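Long-range contacts in probable disease resistance protein At5g66900 (Arabidopsis thaliana, PDB 7L7W), which acts as a plant helper immune receptor that forms a Ca2+-permeable nonselective cation channel, the chain here being its N-terminal CC-R (RPW8-type) domain: residues E17-K22 with K57-Q62; S21-V26 with T78-D83. The protein carries 2 engineered substitutions. All blocks are in the same frame, centred on the assembly; numbering follows the deposited sequence.

Contact 1 of 2, residues E17-K22 with K57-Q62; sequences EAVFSK and KIDSMQ
The F20 ring and the D59 carboxylate are the flat groups here, and their planes stand 86° apart. D59 OD1 lies at the edge of the ring and in its plane, 3.8 Å from F20 CD2, while I58 approaches the same corner obliquely, with its CG2 methyl 3.9 Å from F20 CD2. Beyond the two segments, the ring of F67 meets F20 edge-to-face and L75 of helix 70-88 packs against it too.

The side chain that ties the segments together is D59, in the last turn of helix 38-60. Its CG is anti to the carbonyl carbon (chi1 -67°), which sends the carboxylate across to the chain just where helix 20-32 starts. V19 holds the N-cap position, and the carboxylate lies against the first N-H groups of the helix that follows. F20 N gives a weak hydrogen bond to D59 OD2 (2.8 Å, 118° at the hydrogen), although the position of OD2 is less sure in this model, and S21 N gives another weak one to D59 OD1 at 3.4 Å. A negative group at the start of a helix should be stabilised by the helix dipole, which may keep this buried aspartate ionised.

Farther out, Q62, its chain extended beyond CG, brings its amide end near the E17 backbone.

An acidic side chain from one helix meeting the N-terminal N-H groups of another is consistent with charge-dipole stabilisation of a helix N-terminus by an acid from a neighbouring helix, set here near one end of the CC-R four-helix bundle.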
loop_
_atom_site.group_PDB
_atom_site.type_symbol
_atom_site.label_atom_id
_atom_site.label_comp_id
_atom_site.label_asym_id
_atom_site.label_seq_id
_atom_site.Cartn_x
_atom_site.Cartn_y
_atom_site.Cartn_z
ATOM N N GLU A 17 -16.926 39.117 6.714
ATOM C CA GLU A 17 -16.910 37.969 7.603
ATOM C C GLU A 17 -16.599 36.715 6.778
ATOM O O GLU A 17 -17.234 36.469 5.743
ATOM C CB GLU A 17 -18.263 37.885 8.315
ATOM C CG GLU A 17 -18.397 36.870 9.418
ATOM C CD GLU A 17 -18.892 35.536 8.909
ATOM O OE1 GLU A 17 -20.123 35.382 8.736
ATOM O OE2 GLU A 17 -18.051 34.636 8.690
ATOM N N ALA A 18 -15.607 35.936 7.231
ATOM C CA ALA A 18 -14.965 34.905 6.414
ATOM C C ALA A 18 -15.761 33.604 6.397
ATOM O O ALA A 18 -16.061 33.039 7.450
ATOM C CB ALA A 18 -13.554 34.626 6.933
ATOM N N VAL A 19 -16.073 33.106 5.201
ATOM C CA VAL A 19 -16.814 31.854 5.076
ATOM C C VAL A 19 -16.167 30.916 4.050
ATOM O O VAL A 19 -15.836 29.776 4.387
ATOM C CB VAL A 19 -18.298 32.119 4.758
ATOM C CG1 VAL A 19 -18.993 32.665 5.990
ATOM C CG2 VAL A 19 -18.446 33.094 3.602
ATOM N N PHE A 20 -15.975 31.359 2.798
ATOM C CA PHE A 20 -15.153 30.579 1.865
ATOM C C PHE A 20 -13.774 30.319 2.451
ATOM O O PHE A 20 -13.289 29.182 2.456
ATOM C CB PHE A 20 -14.997 31.298 0.524
ATOM C CG PHE A 20 -16.167 31.165 -0.389
ATOM C CD1 PHE A 20 -16.433 29.969 -1.017
ATOM C CD2 PHE A 20 -16.983 32.256 -0.653
ATOM C CE1 PHE A 20 -17.502 29.851 -1.871
ATOM C CE2 PHE A 20 -18.053 32.136 -1.511
ATOM C CZ PHE A 20 -18.310 30.927 -2.119
ATOM N N SER A 21 -13.127 31.373 2.951
ATOM C CA SER A 21 -11.775 31.248 3.469
ATOM C C SER A 21 -11.742 30.470 4.779
ATOM O O SER A 21 -10.754 29.780 5.065
ATOM C CB SER A 21 -11.157 32.638 3.625
ATOM O OG SER A 21 -11.928 33.427 4.508
ATOM N N LYS A 22 -12.822 30.524 5.563
ATOM C CA LYS A 22 -12.883 29.735 6.792
ATOM C C LYS A 22 -12.969 28.239 6.476
ATOM O O LYS A 22 -12.198 27.412 7.009
ATOM C CB LYS A 22 -14.081 30.210 7.618
ATOM C CG LYS A 22 -14.650 29.205 8.585
ATOM C CD LYS A 22 -15.996 29.661 9.135
ATOM C CE LYS A 22 -15.822 30.566 10.340
ATOM N NZ LYS A 22 -16.595 30.066 11.517
ATOM N N LYS A 57 -10.242 37.584 -0.229
ATOM C CA LYS A 57 -10.755 38.808 -0.827
ATOM C C LYS A 57 -12.135 38.616 -1.447
ATOM O O LYS A 57 -12.867 39.599 -1.581
ATOM C CB LYS A 57 -9.763 39.395 -1.841
ATOM C CG LYS A 57 -9.696 38.742 -3.194
ATOM C CD LYS A 57 -8.584 39.385 -4.033
ATOM C CE LYS A 57 -7.171 38.998 -3.559
ATOM N NZ LYS A 57 -6.088 39.707 -4.327
ATOM N N ILE A 58 -12.525 37.381 -1.790
ATOM C CA ILE A 58 -13.925 37.129 -2.139
ATOM C C ILE A 58 -14.831 37.331 -0.929
ATOM O O ILE A 58 -15.910 37.928 -1.041
ATOM C CB ILE A 58 -14.096 35.718 -2.732
ATOM C CG1 ILE A 58 -13.629 35.676 -4.188
ATOM C CG2 ILE A 58 -15.553 35.249 -2.626
ATOM C CD1 ILE A 58 -13.769 34.324 -4.794
ATOM N N ASP A 59 -14.421 36.836 0.244
ATOM C CA ASP A 59 -15.224 37.065 1.445
ATOM C C ASP A 59 -15.261 38.531 1.852
ATOM O O ASP A 59 -16.239 38.974 2.460
ATOM C CB ASP A 59 -14.715 36.226 2.617
ATOM C CG ASP A 59 -14.919 34.729 2.413
ATOM O OD1 ASP A 59 -14.449 34.150 1.411
ATOM O OD2 ASP A 59 -15.553 34.103 3.290
ATOM N N SER A 60 -14.188 39.280 1.602
ATOM C CA SER A 60 -14.215 40.698 1.934
ATOM C C SER A 60 -15.206 41.441 1.056
ATOM O O SER A 60 -15.749 42.462 1.474
ATOM C CB SER A 60 -12.820 41.304 1.800
ATOM O OG SER A 60 -12.433 41.357 0.447
ATOM N N MET A 61 -15.472 40.931 -0.148
ATOM C CA MET A 61 -16.396 41.548 -1.086
ATOM C C MET A 61 -17.805 41.005 -0.972
ATOM O O MET A 61 -18.499 40.896 -1.988
ATOM C CB MET A 61 -15.897 41.361 -2.513
ATOM C CG MET A 61 -14.529 41.921 -2.786
ATOM S SD MET A 61 -14.035 41.497 -4.472
ATOM C CE MET A 61 -15.487 41.989 -5.400
ATOM N N GLN A 62 -18.266 40.683 0.235
ATOM C CA GLN A 62 -19.556 40.013 0.366
ATOM C C GLN A 62 -20.721 40.892 -0.076
ATOM O O GLN A 62 -21.784 40.364 -0.427
ATOM C CB GLN A 62 -19.758 39.551 1.809
ATOM C CG GLN A 62 -20.691 38.352 1.962
ATOM C CD GLN A 62 -20.641 37.745 3.362
ATOM O OE1 GLN A 62 -19.606 37.794 4.044
ATOM N NE2 GLN A 62 -21.761 37.168 3.795
#

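Contact 2 of 2, residues S21-V26 with T78-D83; sequences SKLLKV and TIERAD. With NI (nickel (II) ion), chain B.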
loop_
_atom_site.group_PDB
_atom_site.type_symbol
_atom_site.label_atom_id
_atom_site.label_comp_id
_atom_site.label_asym_id
_atom_site.label_seq_id
_atom_site.Cartn_x
_atom_site.Cartn_y
_atom_site.Cartn_z
ATOM N N SER A 21 -13.127 31.373 2.951
ATOM C CA SER A 21 -11.775 31.248 3.469
ATOM C C SER A 21 -11.742 30.470 4.779
ATOM O O SER A 21 -10.754 29.780 5.065
ATOM C CB SER A 21 -11.157 32.638 3.625
ATOM O OG SER A 21 -11.928 33.427 4.508
ATOM N N LYS A 22 -12.822 30.524 5.563
ATOM C CA LYS A 22 -12.883 29.735 6.792
ATOM C C LYS A 22 -12.969 28.239 6.476
ATOM O O LYS A 22 -12.198 27.412 7.009
ATOM C CB LYS A 22 -14.081 30.210 7.618
ATOM C CG LYS A 22 -14.650 29.205 8.585
ATOM C CD LYS A 22 -15.996 29.661 9.135
ATOM C CE LYS A 22 -15.822 30.566 10.340
ATOM N NZ LYS A 22 -16.595 30.066 11.517
ATOM N N LEU A 23 -13.896 27.883 5.586
ATOM C CA LEU A 23 -14.022 26.508 5.137
ATOM C C LEU A 23 -12.774 26.025 4.403
ATOM O O LEU A 23 -12.487 24.828 4.409
ATOM C CB LEU A 23 -15.271 26.375 4.270
ATOM C CG LEU A 23 -15.458 25.085 3.480
ATOM C CD1 LEU A 23 -16.149 24.067 4.363
ATOM C CD2 LEU A 23 -16.318 25.345 2.236
ATOM N N LEU A 24 -12.002 26.926 3.794
ATOM C CA LEU A 24 -10.770 26.468 3.157
ATOM C C LEU A 24 -9.646 26.258 4.172
ATOM O O LEU A 24 -8.840 25.329 4.026
ATOM C CB LEU A 24 -10.329 27.456 2.081
ATOM C CG LEU A 24 -9.138 26.946 1.269
ATOM C CD1 LEU A 24 -9.431 25.558 0.639
ATOM C CD2 LEU A 24 -8.776 27.967 0.208
ATOM N N LYS A 25 -9.561 27.113 5.195
ATOM C CA LYS A 25 -8.531 26.932 6.203
ATOM C C LYS A 25 -8.735 25.628 6.957
ATOM O O LYS A 25 -7.753 24.963 7.336
ATOM C CB LYS A 25 -8.518 28.118 7.172
ATOM C CG LYS A 25 -7.353 28.110 8.177
ATOM C CD LYS A 25 -6.146 28.894 7.660
ATOM C CE LYS A 25 -4.846 28.354 8.236
ATOM N NZ LYS A 25 -3.693 28.879 7.454
ATOM N N VAL A 26 -9.995 25.238 7.178
ATOM C CA VAL A 26 -10.230 23.952 7.835
ATOM C C VAL A 26 -9.642 22.817 7.002
ATOM O O VAL A 26 -8.939 21.932 7.517
ATOM C CB VAL A 26 -11.729 23.725 8.088
ATOM C CG1 VAL A 26 -11.956 22.268 8.492
ATOM C CG2 VAL A 26 -12.247 24.667 9.152
ATOM N N THR A 78 -16.150 22.791 -5.111
ATOM C CA THR A 78 -14.799 22.256 -5.215
ATOM C C THR A 78 -14.133 22.188 -3.847
ATOM O O THR A 78 -13.501 21.170 -3.507
ATOM C CB THR A 78 -13.972 23.083 -6.196
ATOM O OG1 THR A 78 -14.233 24.464 -5.973
ATOM C CG2 THR A 78 -14.446 22.816 -7.614
ATOM N N ILE A 79 -14.302 23.235 -3.031
ATOM C CA ILE A 79 -13.768 23.183 -1.673
ATOM C C ILE A 79 -14.441 22.065 -0.882
ATOM O O ILE A 79 -13.806 21.412 -0.045
ATOM C CB ILE A 79 -13.929 24.551 -0.990
ATOM C CG1 ILE A 79 -13.088 25.601 -1.713
ATOM C CG2 ILE A 79 -13.498 24.489 0.453
ATOM C CD1 ILE A 79 -13.385 27.058 -1.283
ATOM N N GLU A 80 -15.719 21.779 -1.171
ATOM C CA GLU A 80 -16.394 20.702 -0.453
ATOM C C GLU A 80 -15.949 19.325 -0.931
ATOM O O GLU A 80 -15.923 18.377 -0.134
ATOM C CB GLU A 80 -17.903 20.850 -0.565
ATOM C CG GLU A 80 -18.478 21.657 0.584
ATOM C CD GLU A 80 -18.232 21.014 1.943
ATOM O OE1 GLU A 80 -17.157 21.276 2.537
ATOM O OE2 GLU A 80 -19.118 20.267 2.424
ATOM N N ARG A 81 -15.578 19.185 -2.208
ATOM C CA ARG A 81 -14.956 17.927 -2.624
ATOM C C ARG A 81 -13.613 17.721 -1.924
ATOM O O ARG A 81 -13.307 16.611 -1.466
ATOM C CB ARG A 81 -14.792 17.899 -4.136
ATOM C CG ARG A 81 -16.138 17.741 -4.856
ATOM C CD ARG A 81 -16.097 18.327 -6.247
ATOM N NE ARG A 81 -14.952 17.812 -6.989
ATOM C CZ ARG A 81 -14.368 18.449 -8.003
ATOM N NH1 ARG A 81 -14.821 19.644 -8.397
ATOM N NH2 ARG A 81 -13.322 17.890 -8.616
ATOM N N ALA A 82 -12.802 18.783 -1.808
ATOM C CA ALA A 82 -11.569 18.636 -1.036
ATOM C C ALA A 82 -11.877 18.226 0.400
ATOM O O ALA A 82 -11.209 17.349 0.958
ATOM C CB ALA A 82 -10.741 19.919 -1.067
ATOM N N ASP A 83 -12.900 18.832 1.005
ATOM C CA ASP A 83 -13.238 18.521 2.391
ATOM C C ASP A 83 -13.611 17.050 2.542
ATOM O O ASP A 83 -13.074 16.341 3.406
ATOM C CB ASP A 83 -14.379 19.435 2.853
ATOM C CG ASP A 83 -14.560 19.459 4.368
ATOM O OD1 ASP A 83 -13.820 18.761 5.078
ATOM O OD2 ASP A 83 -15.445 20.200 4.858
HETATM NI NI NI B . -17.415 19.922 4.305
#
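L23 extends from helix 20-32 with CG anti to the backbone N (chi1 169°), and I79 sends its CG2 branch out in the same sense, anti to its own N, so the two side chains cross obliquely in the gap between the helices. L23 CD2 comes within 3.4 Å of I79 CG2, and I79 CG2 also lies 3.7 Å from L23 CG. I79 CG2 thus rests against the branch point of the leucine. L24, one residue on, adds CD1 at 4.2 Å from the same I79 CG2.

The other methyl of L23 faces a metal site. E80 folds back at chi2 (-61°) and D83 has CG anti to its N, so both carboxylates gather, one helical turn apart, over the same nickel ion. E80 grips it with both oxygens, unevenly: OE1 is 2.2 Å from NI and OE2 2.6 Å. D83 binds through OD2 alone, at 2.1 Å. Sharing the cation should offset the repulsion between the two acids. L23 CD1 lies 3.5 Å from E80 OE1, so the leucine forms an apolar wall beside these metal ligands, while D83 OD1 has a long, weak ion pair with R87.

The axes of segments 21-26 and 78-83 run in nearly the same direction, 24° apart, with a closest approach of 9.9 Å, a spacing filled by L23 and I79. Around this pair, L24 packs on M48, L51 and T55 of helix 38-60. On helix 70-88, A82 touches I107 and M111 of helix 97-114, and R81 makes a salt bridge to D110, so all four long helices of the bundle meet around this level.

How the contacts relate
Both contacts start from helix 20-32 and share S21 and K22, but they use different partners: contact 1 brings in the end of helix 38-60, contact 2 the middle of helix 70-88. Contact 1 is partly buried, its centre about 12 Å from the centre of the chain, and is led by a carboxylate set, through weak hydrogen bonds, against backbone N-H groups at a helix start. Contact 2 is a buried helix-to-helix packing, its centre about 5 Å from the centre of the chain, apolar between its segments, where the carboxylates turn to nickel instead. The two join directly: F20 CD1 lies 4.2 Å from I79 CD1, carrying the apolar interior from one to the other.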